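Local coordinates for GGDEF family protein (Vibrio cholerae, PDB 5GZS) that probably synthesises the second messenger cyclic di-GMP in its full-length form, its periplasmic portion of two solute-binding-protein-like modules binding arginine in the first of them, at residues A[248-252]-A[307-311]; A[293-298]-A[342-347]; A[304-308]-A[430-435]; A[332-338]-A[374-380]. All coordinates share one frame. Residues are numbered along the deposited sequence.

All four contacts lie in the second solute-binding-protein-like module. From the N terminus, contact 1 closes first, joining helix 248-259 to 307-311, the passage from one lobe's sheet to the other's. Contact 2 starts within that span at 293-298 and closes beyond it on helix 344-352, so the two cross. Contact 3 starts at 304-308, sharing S307 and Y308 with contact 1, and reaches forward to helix 421-435; it crosses contact 2 and encloses contact 4. Contact 4 pairs strands 337-340 and 378-382 and crosses contact 2, which it touches through V380 and F345. Contacts 1 and 3 thus hold the interlobe passage from two helices, contact 2 bridges the lobes and contact 4 joins two strands within the second lobe.

Contact 1: residues A[248-252]-A[307-311]; sequences ISADV and SYYHP
The first turn of helix 248-259 packs beside an irregular passage, 307-311, that leads from strand 303-304 to strand 312-318. Residues 248-252 are regular alpha helix, closed by V252 N to I248 O at 3.1 Å. I248 faces Y309 (CA-CA 8.8 Å) and V252 faces Y308 (8.0 Å). Y308 (phi/psi -134/-1) takes chi1 p with chi2 near 90°, which sends its ring toward the helix; Y309 is extended (-155/153) with chi1 t. The Y308 ring lies against the first helical turn, with V252 over one face and I248 and S249 along its edge. V252 (chi1 t) places CG1 over that face, its CG2 lying 3.8 Å from Y308 CD1. I248 CG2 (chi1 m, chi2 t) comes to 4.0 Å from Y308 CE1. S249, chi1 m, sets OG 2.5 Å from Y308 OH in a short hydrogen bond, either hydroxyl being a possible donor. Tyrosine suits this buried place because its ring fills the apolar gap while its hydroxyl finds a polar mate. I248 CD1 reaches Y309 CD1 at 4.5 Å. Y308 and Y309 both pair by backbone with I413, on the returning passage; two such passages between sheets are typical of the interlobe connection in type II periplasmic binding proteins.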
loop_
_atom_site.group_PDB
_atom_site.type_symbol
_atom_site.label_atom_id
_atom_site.label_comp_id
_atom_site.label_asym_id
_atom_site.label_seq_id
_atom_site.Cartn_x
_atom_site.Cartn_y
_atom_site.Cartn_z
ATOM N N ILE A 248 -8.375 19.510 8.653
ATOM C CA ILE A 248 -7.795 18.251 9.113
ATOM C C ILE A 248 -6.915 18.451 10.332
ATOM O O ILE A 248 -7.146 17.846 11.376
ATOM C CB ILE A 248 -6.944 17.560 8.030
ATOM C CG1 ILE A 248 -7.830 16.905 6.976
ATOM C CG2 ILE A 248 -6.052 16.478 8.637
ATOM C CD1 ILE A 248 -7.071 16.056 5.970
ATOM N N SER A 249 -5.905 19.303 10.200
ATOM C CA SER A 249 -4.950 19.483 11.280
ATOM C C SER A 249 -5.610 20.027 12.539
ATOM O O SER A 249 -5.233 19.657 13.636
ATOM C CB SER A 249 -3.806 20.399 10.838
ATOM O OG SER A 249 -2.986 19.749 9.882
ATOM N N ALA A 250 -6.603 20.892 12.400
ATOM C CA ALA A 250 -7.171 21.532 13.587
ATOM C C ALA A 250 -7.974 20.534 14.398
ATOM O O ALA A 250 -7.880 20.509 15.627
ATOM C CB ALA A 250 -8.024 22.709 13.211
ATOM N N ASP A 251 -8.749 19.708 13.696
ATOM C CA ASP A 251 -9.530 18.651 14.322
ATOM C C ASP A 251 -8.606 17.662 15.036
ATOM O O ASP A 251 -8.869 17.287 16.171
ATOM C CB ASP A 251 -10.395 17.916 13.284
ATOM C CG ASP A 251 -11.647 18.713 12.878
ATOM O OD1 ASP A 251 -11.735 19.922 13.199
ATOM O OD2 ASP A 251 -12.529 18.132 12.200
ATOM N N VAL A 252 -7.525 17.241 14.388
ATOM C CA VAL A 252 -6.673 16.258 15.019
ATOM C C VAL A 252 -6.042 16.838 16.280
ATOM O O VAL A 252 -5.960 16.157 17.318
ATOM C CB VAL A 252 -5.567 15.774 14.093
ATOM C CG1 VAL A 252 -4.693 14.773 14.822
ATOM C CG2 VAL A 252 -6.169 15.192 12.819
ATOM N N SER A 307 3.027 10.462 12.821
ATOM C CA SER A 307 2.300 11.054 11.687
ATOM C C SER A 307 0.795 10.861 11.832
ATOM O O SER A 307 0.366 9.953 12.514
ATOM C CB SER A 307 2.764 10.449 10.366
ATOM O OG SER A 307 4.167 10.277 10.367
ATOM N N TYR A 308 -0.003 11.717 11.199
ATOM C CA TYR A 308 -1.457 11.546 11.220
ATOM C C TYR A 308 -2.053 11.722 9.833
ATOM O O TYR A 308 -3.264 11.607 9.643
ATOM C CB TYR A 308 -2.114 12.519 12.206
ATOM C CG TYR A 308 -1.951 13.996 11.898
ATOM C CD1 TYR A 308 -2.867 14.664 11.088
ATOM C CD2 TYR A 308 -0.897 14.726 12.430
ATOM C CE1 TYR A 308 -2.727 16.013 10.807
ATOM C CE2 TYR A 308 -0.751 16.082 12.159
ATOM C CZ TYR A 308 -1.669 16.715 11.345
ATOM O OH TYR A 308 -1.527 18.057 11.073
ATOM N N TYR A 309 -1.194 12.018 8.869
ATOM C CA TYR A 309 -1.620 12.132 7.485
ATOM C C TYR A 309 -0.429 11.860 6.576
ATOM O O TYR A 309 0.731 12.067 6.972
ATOM C CB TYR A 309 -2.220 13.512 7.196
ATOM C CG TYR A 309 -2.726 13.629 5.788
ATOM C CD1 TYR A 309 -3.885 12.988 5.396
ATOM C CD2 TYR A 309 -2.022 14.353 4.840
ATOM C CE1 TYR A 309 -4.338 13.073 4.087
ATOM C CE2 TYR A 309 -2.464 14.449 3.536
ATOM C CZ TYR A 309 -3.617 13.807 3.165
ATOM O OH TYR A 309 -4.046 13.907 1.863
ATOM N N HIS A 310 -0.702 11.376 5.368
ATOM C CA HIS A 310 0.387 11.082 4.438
ATOM C C HIS A 310 0.127 11.618 3.051
ATOM O O HIS A 310 -0.425 10.916 2.202
ATOM C CB HIS A 310 0.627 9.596 4.382
ATOM C CG HIS A 310 0.781 8.983 5.727
ATOM N ND1 HIS A 310 2.009 8.825 6.335
ATOM C CD2 HIS A 310 -0.142 8.511 6.600
ATOM C CE1 HIS A 310 1.838 8.257 7.516
ATOM N NE2 HIS A 310 0.543 8.056 7.700
ATOM N N PRO A 311 0.544 12.870 2.821
ATOM C CA PRO A 311 0.320 13.600 1.577
ATOM C C PRO A 311 0.961 12.916 0.406
ATOM O O PRO A 311 1.989 12.242 0.562
ATOM C CB PRO A 311 0.985 14.951 1.836
ATOM C CG PRO A 311 1.110 15.044 3.321
ATOM C CD PRO A 311 1.316 13.668 3.788
#

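Contact 2: residues A[293-298]-A[342-347]; sequences TVSQQR and DDFFEE
This is a polar and aromatic contact between the two lobes of the second module: the loop following strand 288-292 in one lobe meets the N-terminal end of helix 344-352 in the other. The backbones come nearest at S295 and F344, whose CA atoms are 6.1 Å apart. V294 has positive phi (36/76) and S295 is extended (-74/-163), turning the chain so that residues 296-298 take helical angles. S295, chi1 p, accepts from R298 N through OG at 2.8 Å, an ST motif that steadies the turn. On the other side D342 has left-handed angles (63/1), and D343 is the N-cap, its OD2 accepting from F345 N at 3.1 Å; aspartate serves well here because its short carboxylate reaches an amide of the first turn. E347, chi1 and chi2 both t, stretches its side chain across the gap, and its OE1 accepts from Q296 N at 2.6 Å, while S295 CB lies 3.3 Å from the same E347 OE1. F344 (chi1 t) leans on the loop: its CB is 3.6 Å from T293 OG1, and its CD1 is 4.2 Å from S295 CB. At the exposed margin Q297 OE1 lies 3.6 Å from D342 O. Around the bridge, F344 meets the ring of Y411, T293 touches Y236 and Y411, and F345 packs beneath the helix on strands 337-340 and 378-382.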
loop_
_atom_site.group_PDB
_atom_site.type_symbol
_atom_site.label_atom_id
_atom_site.label_comp_id
_atom_site.label_asym_id
_atom_site.label_seq_id
_atom_site.Cartn_x
_atom_site.Cartn_y
_atom_site.Cartn_z
ATOM N N THR A 293 5.733 19.003 7.981
ATOM C CA THR A 293 5.888 17.799 7.181
ATOM C C THR A 293 7.134 16.973 7.471
ATOM O O THR A 293 7.516 16.139 6.646
ATOM C CB THR A 293 5.866 18.130 5.702
ATOM O OG1 THR A 293 6.924 19.045 5.405
ATOM C CG2 THR A 293 4.523 18.734 5.339
ATOM N N VAL A 294 7.713 17.160 8.656
ATOM C CA VAL A 294 8.905 16.432 9.122
ATOM C C VAL A 294 9.888 16.147 7.992
ATOM O O VAL A 294 9.991 15.032 7.466
ATOM C CB VAL A 294 8.530 15.103 9.884
ATOM C CG1 VAL A 294 7.627 14.191 9.086
ATOM C CG2 VAL A 294 9.785 14.355 10.368
ATOM N N SER A 295 10.595 17.204 7.606
ATOM C CA SER A 295 11.702 17.096 6.672
ATOM C C SER A 295 12.878 16.476 7.411
ATOM O O SER A 295 12.714 15.881 8.477
ATOM C CB SER A 295 12.087 18.474 6.118
ATOM O OG SER A 295 12.427 19.362 7.172
ATOM N N GLN A 296 14.065 16.619 6.837
ATOM C CA GLN A 296 15.297 16.367 7.567
ATOM C C GLN A 296 15.740 17.681 8.186
ATOM O O GLN A 296 16.152 17.726 9.348
ATOM C CB GLN A 296 16.380 15.808 6.649
ATOM C CG GLN A 296 16.062 14.445 6.087
ATOM C CD GLN A 296 15.882 13.414 7.168
ATOM O OE1 GLN A 296 16.592 13.431 8.177
ATOM N NE2 GLN A 296 14.931 12.503 6.970
ATOM N N GLN A 297 15.634 18.746 7.389
ATOM C CA GLN A 297 15.976 20.096 7.819
ATOM C C GLN A 297 15.344 20.408 9.162
ATOM O O GLN A 297 15.998 20.970 10.039
ATOM C CB GLN A 297 15.534 21.143 6.783
ATOM C CG GLN A 297 15.665 22.596 7.283
ATOM C CD GLN A 297 15.136 23.646 6.298
ATOM O OE1 GLN A 297 14.993 23.391 5.092
ATOM N NE2 GLN A 297 14.820 24.829 6.821
ATOM N N ARG A 298 14.084 20.012 9.323
ATOM C CA ARG A 298 13.310 20.397 10.498
ATOM C C ARG A 298 13.339 19.351 11.610
ATOM O O ARG A 298 12.992 19.654 12.751
ATOM C CB ARG A 298 11.867 20.694 10.087
ATOM C CG ARG A 298 11.726 22.023 9.381
ATOM C CD ARG A 298 10.513 22.074 8.467
ATOM N NE ARG A 298 9.834 23.371 8.550
ATOM C CZ ARG A 298 10.216 24.462 7.891
ATOM N NH1 ARG A 298 11.283 24.422 7.094
ATOM N NH2 ARG A 298 9.536 25.599 8.036
ATOM N N ASP A 342 13.805 26.555 0.411
ATOM C CA ASP A 342 13.705 25.974 1.759
ATOM C C ASP A 342 12.451 25.137 1.996
ATOM O O ASP A 342 12.256 24.617 3.097
ATOM C CB ASP A 342 13.787 27.057 2.846
ATOM C CG ASP A 342 15.006 27.962 2.691
ATOM O OD1 ASP A 342 16.114 27.447 2.444
ATOM O OD2 ASP A 342 14.872 29.186 2.882
ATOM N N ASP A 343 11.606 24.991 0.979
ATOM C CA ASP A 343 10.398 24.188 1.136
ATOM C C ASP A 343 10.800 22.713 1.228
ATOM O O ASP A 343 11.871 22.325 0.754
ATOM C CB ASP A 343 9.419 24.423 -0.026
ATOM C CG ASP A 343 8.244 23.439 -0.025
ATOM O OD1 ASP A 343 7.648 23.237 1.057
ATOM O OD2 ASP A 343 7.924 22.865 -1.102
ATOM N N PHE A 344 9.953 21.904 1.848
ATOM C CA PHE A 344 10.163 20.475 1.885
ATOM C C PHE A 344 10.337 19.823 0.499
ATOM O O PHE A 344 11.109 18.866 0.366
ATOM C CB PHE A 344 9.003 19.791 2.597
ATOM C CG PHE A 344 8.877 18.329 2.263
ATOM C CD1 PHE A 344 9.839 17.417 2.700
ATOM C CD2 PHE A 344 7.804 17.864 1.521
ATOM C CE1 PHE A 344 9.738 16.064 2.397
ATOM C CE2 PHE A 344 7.684 16.511 1.218
ATOM C CZ PHE A 344 8.655 15.605 1.653
ATOM N N PHE A 345 9.638 20.307 -0.528
ATOM C CA PHE A 345 9.733 19.631 -1.835
ATOM C C PHE A 345 11.114 19.886 -2.420
ATOM O O PHE A 345 11.632 19.066 -3.170
ATOM C CB PHE A 345 8.621 20.078 -2.807
ATOM C CG PHE A 345 7.239 19.597 -2.418
ATOM C CD1 PHE A 345 7.058 18.353 -1.825
ATOM C CD2 PHE A 345 6.126 20.399 -2.619
ATOM C CE1 PHE A 345 5.793 17.917 -1.461
ATOM C CE2 PHE A 345 4.848 19.964 -2.245
ATOM C CZ PHE A 345 4.683 18.726 -1.670
ATOM N N GLU A 346 11.738 21.005 -2.058
ATOM C CA GLU A 346 13.065 21.281 -2.600
ATOM C C GLU A 346 14.035 20.247 -2.061
ATOM O O GLU A 346 14.847 19.675 -2.793
ATOM C CB GLU A 346 13.520 22.690 -2.259
ATOM C CG GLU A 346 14.896 23.066 -2.808
ATOM C CD GLU A 346 15.304 24.473 -2.385
ATOM O OE1 GLU A 346 14.827 24.931 -1.315
ATOM O OE2 GLU A 346 16.060 25.132 -3.133
ATOM N N GLU A 347 13.916 19.979 -0.776
ATOM C CA GLU A 347 14.737 18.973 -0.159
ATOM C C GLU A 347 14.470 17.635 -0.828
ATOM O O GLU A 347 15.411 16.938 -1.212
ATOM C CB GLU A 347 14.451 18.942 1.332
ATOM C CG GLU A 347 14.896 17.726 2.104
ATOM C CD GLU A 347 14.564 17.907 3.582
ATOM O OE1 GLU A 347 14.286 16.902 4.271
ATOM O OE2 GLU A 347 14.573 19.075 4.045
#

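Contact 3: residues A[304-308]-A[430-435]; sequences FSESY and FSRAIK
E306 supplies two polar links to helix 421-435. Its carboxylate forms a salt bridge with K435, OE2 to NZ at 3.0 Å, and its backbone N donates to S431 OG, also at 3.0 Å. E306 has chi1 m and chi2 t; K435 leaves the helix at chi1 m and then runs through three t torsions to meet it. S431 (chi1 m) suits its place since its hydroxyl both receives this bond and bonds back to A427 O. In the extended loop S305 (-67/167, chi1 p) donates from OG to E306 O at 2.7 Å and accepts from I415 N. CA atoms of S305 and S431 are 5.0 Å apart, those of Y308 and I434 7.1 Å. Further in, I434 (chi1 m, chi2 t) brings CD1 to 3.7 Å from S305 OG and CG2 to 4.1 Å from Y308 CB; the Y308 hydroxyl bonds S249. Small serines allow the close approach, and the ionic pair on the outer side, where E306 is exposed, with apolar I434 inside implies a chain held to the helix by directional bonds as well as packing.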
loop_
_atom_site.group_PDB
_atom_site.type_symbol
_atom_site.label_atom_id
_atom_site.label_comp_id
_atom_site.label_asym_id
_atom_site.label_seq_id
_atom_site.Cartn_x
_atom_site.Cartn_y
_atom_site.Cartn_z
ATOM N N PHE A 304 8.345 15.728 17.677
ATOM C CA PHE A 304 7.275 15.388 16.734
ATOM C C PHE A 304 6.372 14.257 17.193
ATOM O O PHE A 304 6.855 13.220 17.612
ATOM C CB PHE A 304 7.871 15.004 15.374
ATOM C CG PHE A 304 8.619 16.115 14.697
ATOM C CD1 PHE A 304 7.949 17.040 13.923
ATOM C CD2 PHE A 304 9.999 16.218 14.814
ATOM C CE1 PHE A 304 8.631 18.063 13.293
ATOM C CE2 PHE A 304 10.696 17.250 14.182
ATOM C CZ PHE A 304 10.007 18.172 13.423
ATOM N N SER A 305 5.061 14.448 17.105
ATOM C CA SER A 305 4.128 13.344 17.314
ATOM C C SER A 305 4.321 12.390 16.169
ATOM O O SER A 305 4.940 12.772 15.182
ATOM C CB SER A 305 2.676 13.809 17.319
ATOM O OG SER A 305 2.244 14.001 15.973
ATOM N N GLU A 306 3.768 11.179 16.283
ATOM C CA GLU A 306 3.675 10.249 15.159
ATOM C C GLU A 306 2.884 10.925 14.067
ATOM O O GLU A 306 2.152 11.865 14.360
ATOM C CB GLU A 306 2.995 8.934 15.566
ATOM C CG GLU A 306 3.857 8.001 16.432
ATOM C CD GLU A 306 3.103 6.752 16.856
ATOM O OE1 GLU A 306 1.981 6.548 16.330
ATOM O OE2 GLU A 306 3.618 5.986 17.711
ATOM N N SER A 307 3.027 10.462 12.821
ATOM C CA SER A 307 2.300 11.054 11.687
ATOM C C SER A 307 0.795 10.861 11.832
ATOM O O SER A 307 0.366 9.953 12.514
ATOM C CB SER A 307 2.764 10.449 10.366
ATOM O OG SER A 307 4.167 10.277 10.367
ATOM N N TYR A 308 -0.003 11.717 11.199
ATOM C CA TYR A 308 -1.457 11.546 11.220
ATOM C C TYR A 308 -2.053 11.722 9.833
ATOM O O TYR A 308 -3.264 11.607 9.643
ATOM C CB TYR A 308 -2.114 12.519 12.206
ATOM C CG TYR A 308 -1.951 13.996 11.898
ATOM C CD1 TYR A 308 -2.867 14.664 11.088
ATOM C CD2 TYR A 308 -0.897 14.726 12.430
ATOM C CE1 TYR A 308 -2.727 16.013 10.807
ATOM C CE2 TYR A 308 -0.751 16.082 12.159
ATOM C CZ TYR A 308 -1.669 16.715 11.345
ATOM O OH TYR A 308 -1.527 18.057 11.073
ATOM N N PHE A 430 0.702 13.031 22.795
ATOM C CA PHE A 430 -0.132 13.363 21.645
ATOM C C PHE A 430 -0.140 12.195 20.645
ATOM O O PHE A 430 -1.152 11.939 20.005
ATOM C CB PHE A 430 0.324 14.679 20.983
ATOM C CG PHE A 430 -0.390 15.916 21.527
ATOM C CD1 PHE A 430 0.047 16.546 22.684
ATOM C CD2 PHE A 430 -1.505 16.418 20.898
ATOM C CE1 PHE A 430 -0.615 17.666 23.190
ATOM C CE2 PHE A 430 -2.179 17.535 21.395
ATOM C CZ PHE A 430 -1.732 18.165 22.541
ATOM N N SER A 431 0.960 11.454 20.536
ATOM C CA SER A 431 0.938 10.267 19.678
ATOM C C SER A 431 -0.194 9.290 20.069
ATOM O O SER A 431 -0.980 8.852 19.212
ATOM C CB SER A 431 2.281 9.568 19.719
ATOM O OG SER A 431 3.278 10.382 19.132
ATOM N N ARG A 432 -0.305 8.977 21.359
ATOM C CA ARG A 432 -1.392 8.116 21.821
ATOM C C ARG A 432 -2.751 8.720 21.543
ATOM O O ARG A 432 -3.633 8.031 21.048
ATOM C CB ARG A 432 -1.252 7.824 23.306
ATOM C CG ARG A 432 0.011 7.059 23.643
ATOM C CD ARG A 432 0.155 6.891 25.147
ATOM N NE ARG A 432 -0.961 6.158 25.741
ATOM C CZ ARG A 432 -1.012 5.838 27.027
ATOM N NH1 ARG A 432 -0.009 6.191 27.826
ATOM N NH2 ARG A 432 -2.050 5.176 27.517
ATOM N N ALA A 433 -2.939 10.000 21.848
ATOM C CA ALA A 433 -4.261 10.592 21.633
ATOM C C ALA A 433 -4.677 10.467 20.166
ATOM O O ALA A 433 -5.830 10.166 19.854
ATOM C CB ALA A 433 -4.284 12.054 22.066
ATOM N N ILE A 434 -3.721 10.691 19.273
ATOM C CA ILE A 434 -3.947 10.536 17.844
ATOM C C ILE A 434 -4.298 9.087 17.445
ATOM O O ILE A 434 -5.217 8.886 16.636
ATOM C CB ILE A 434 -2.723 10.994 17.061
ATOM C CG1 ILE A 434 -2.671 12.524 17.016
ATOM C CG2 ILE A 434 -2.744 10.415 15.658
ATOM C CD1 ILE A 434 -1.307 13.058 16.554
ATOM N N LYS A 435 -3.596 8.091 18.006
ATOM C CA LYS A 435 -3.942 6.684 17.740
ATOM C C LYS A 435 -5.403 6.392 18.028
ATOM O O LYS A 435 -6.121 5.883 17.157
ATOM C CB LYS A 435 -3.071 5.721 18.534
ATOM C CG LYS A 435 -1.663 5.663 17.996
ATOM C CD LYS A 435 -0.817 4.610 18.641
ATOM C CE LYS A 435 0.638 5.027 18.530
ATOM N NZ LYS A 435 1.610 3.892 18.495
#

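Contact 4: residues A[332-338]-A[374-380]; sequences LVAERIG and KEVDYIV
The starts of strands 337-340 and 378-382 run parallel, with I337 level with Y378 (CA-CA 4.8 Å) and G338 with I379 (4.5 Å). G338 N donates to Y378 O at 2.8 Å, and V380 N weakly to G338 O at 3.4 Å. At the entry to the pairing, R336 O accepts from both D377 N and Y378 N, each at 3.1 Å. A type I turn, L332 to E335, leads in. G338 suits its position: a CB there would lie 3.4 Å from I379 CG2 and 3.5 Å from V376 CG2. The R336 guanidinium reaches beyond the strand end, its NH1 2.8 Å from D377 OD2 in a salt bridge of charges alone and weakly bonded to K374 O at 3.1 Å; D377 OD1 pairs with R318. L332 CD2 makes a CH-pi contact with the Y378 ring, 4.0 Å from its centroid. I337 CG2 meets V380 CG2 at 4.1 Å. Helices 344-352 and 364-372 pack on this sheet, giving the alpha/beta lobe typical of type II solute-binding proteins.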
loop_
_atom_site.group_PDB
_atom_site.type_symbol
_atom_site.label_atom_id
_atom_site.label_comp_id
_atom_site.label_asym_id
_atom_site.label_seq_id
_atom_site.Cartn_x
_atom_site.Cartn_y
_atom_site.Cartn_z
ATOM N N LEU A 332 12.766 13.223 -15.385
ATOM C CA LEU A 332 12.650 14.683 -15.574
ATOM C C LEU A 332 13.995 15.402 -15.529
ATOM O O LEU A 332 14.078 16.604 -15.246
ATOM C CB LEU A 332 11.718 15.303 -14.534
ATOM C CG LEU A 332 10.383 15.640 -15.196
ATOM C CD1 LEU A 332 9.937 14.481 -16.064
ATOM C CD2 LEU A 332 9.335 15.941 -14.208
ATOM N N VAL A 333 15.032 14.642 -15.860
ATOM C CA VAL A 333 16.423 15.026 -15.708
ATOM C C VAL A 333 16.765 16.320 -16.434
ATOM O O VAL A 333 17.741 17.007 -16.100
ATOM C CB VAL A 333 17.314 13.874 -16.215
ATOM C CG1 VAL A 333 17.173 13.701 -17.730
ATOM C CG2 VAL A 333 18.737 14.088 -15.828
ATOM N N ALA A 334 15.950 16.654 -17.430
ATOM C CA ALA A 334 16.211 17.822 -18.253
ATOM C C ALA A 334 14.994 18.725 -18.368
ATOM O O ALA A 334 14.987 19.651 -19.167
ATOM C CB ALA A 334 16.685 17.401 -19.640
ATOM N N GLU A 335 13.961 18.448 -17.588
ATOM C CA GLU A 335 12.823 19.354 -17.503
ATOM C C GLU A 335 13.042 20.393 -16.394
ATOM O O GLU A 335 13.745 20.140 -15.410
ATOM C CB GLU A 335 11.525 18.582 -17.244
ATOM C CG GLU A 335 11.125 17.617 -18.348
ATOM C CD GLU A 335 10.537 18.304 -19.574
ATOM O OE1 GLU A 335 10.383 17.626 -20.613
ATOM O OE2 GLU A 335 10.214 19.508 -19.504
ATOM N N ARG A 336 12.428 21.559 -16.559
ATOM C CA ARG A 336 12.545 22.618 -15.574
ATOM C C ARG A 336 11.548 22.392 -14.449
ATOM O O ARG A 336 10.339 22.453 -14.670
ATOM C CB ARG A 336 12.312 23.981 -16.220
ATOM C CG ARG A 336 13.330 24.362 -17.285
ATOM C CD ARG A 336 13.216 25.837 -17.640
ATOM N NE ARG A 336 12.966 26.042 -19.059
ATOM C CZ ARG A 336 11.776 26.305 -19.597
ATOM N NH1 ARG A 336 10.689 26.408 -18.840
ATOM N NH2 ARG A 336 11.680 26.467 -20.915
ATOM N N ILE A 337 12.044 22.115 -13.250
ATOM C CA ILE A 337 11.148 21.885 -12.135
ATOM C C ILE A 337 11.194 23.045 -11.173
ATOM O O ILE A 337 12.267 23.467 -10.730
ATOM C CB ILE A 337 11.469 20.590 -11.379
ATOM C CG1 ILE A 337 11.126 19.364 -12.244
ATOM C CG2 ILE A 337 10.671 20.532 -10.096
ATOM C CD1 ILE A 337 11.870 18.133 -11.852
ATOM N N GLY A 338 10.025 23.574 -10.850
ATOM C CA GLY A 338 9.968 24.682 -9.927
ATOM C C GLY A 338 9.601 24.249 -8.530
ATOM O O GLY A 338 8.591 23.562 -8.336
ATOM N N LYS A 374 5.392 29.835 -18.496
ATOM C CA LYS A 374 6.356 28.930 -19.156
ATOM C C LYS A 374 7.816 29.194 -18.745
ATOM O O LYS A 374 8.755 28.774 -19.430
ATOM C CB LYS A 374 6.240 29.012 -20.683
ATOM C CG LYS A 374 4.889 28.600 -21.243
ATOM C CD LYS A 374 4.808 28.893 -22.737
ATOM C CE LYS A 374 3.386 28.743 -23.268
ATOM N NZ LYS A 374 2.919 27.325 -23.253
ATOM N N GLU A 375 7.989 29.907 -17.633
ATOM C CA GLU A 375 9.279 30.054 -16.965
ATOM C C GLU A 375 9.825 28.681 -16.598
ATOM O O GLU A 375 11.038 28.446 -16.600
ATOM C CB GLU A 375 9.123 30.899 -15.697
ATOM C CG GLU A 375 9.754 32.280 -15.746
ATOM C CD GLU A 375 9.846 32.903 -14.373
ATOM O OE1 GLU A 375 10.801 32.559 -13.641
ATOM O OE2 GLU A 375 8.973 33.733 -14.026
ATOM N N VAL A 376 8.884 27.790 -16.286
ATOM C CA VAL A 376 9.143 26.444 -15.806
ATOM C C VAL A 376 8.067 25.488 -16.372
ATOM O O VAL A 376 7.006 25.932 -16.837
ATOM C CB VAL A 376 9.143 26.413 -14.265
ATOM C CG1 VAL A 376 7.719 26.401 -13.721
ATOM C CG2 VAL A 376 9.976 25.261 -13.729
ATOM N N ASP A 377 8.335 24.185 -16.342
ATOM C CA ASP A 377 7.457 23.218 -17.006
ATOM C C ASP A 377 6.705 22.269 -16.078
ATOM O O ASP A 377 5.631 21.779 -16.443
ATOM C CB ASP A 377 8.266 22.397 -17.989
ATOM C CG ASP A 377 8.937 23.253 -19.042
ATOM O OD1 ASP A 377 8.307 23.476 -20.097
ATOM O OD2 ASP A 377 10.089 23.693 -18.819
ATOM N N TYR A 378 7.283 21.999 -14.904
ATOM C CA TYR A 378 6.688 21.131 -13.878
ATOM C C TYR A 378 6.968 21.716 -12.502
ATOM O O TYR A 378 8.104 22.094 -12.205
ATOM C CB TYR A 378 7.248 19.696 -13.925
ATOM C CG TYR A 378 6.959 18.884 -15.187
ATOM C CD1 TYR A 378 7.825 18.903 -16.266
ATOM C CD2 TYR A 378 5.838 18.073 -15.270
ATOM C CE1 TYR A 378 7.563 18.153 -17.402
ATOM C CE2 TYR A 378 5.570 17.324 -16.397
ATOM C CZ TYR A 378 6.430 17.366 -17.464
ATOM O OH TYR A 378 6.157 16.609 -18.595
ATOM N N ILE A 379 5.945 21.786 -11.656
ATOM C CA ILE A 379 6.140 22.253 -10.290
ATOM C C ILE A 379 5.597 21.211 -9.326
ATOM O O ILE A 379 4.699 20.440 -9.681
ATOM C CB ILE A 379 5.461 23.612 -10.053
ATOM C CG1 ILE A 379 3.948 23.453 -9.967
ATOM C CG2 ILE A 379 5.804 24.588 -11.173
ATOM C CD1 ILE A 379 3.201 24.763 -9.984
ATOM N N VAL A 380 6.149 21.164 -8.117
ATOM C CA VAL A 380 5.778 20.113 -7.184
ATOM C C VAL A 380 4.674 20.546 -6.237
ATOM O O VAL A 380 4.841 21.460 -5.433
ATOM C CB VAL A 380 6.959 19.642 -6.326
ATOM C CG1 VAL A 380 6.510 18.495 -5.425
ATOM C CG2 VAL A 380 8.115 19.215 -7.185
#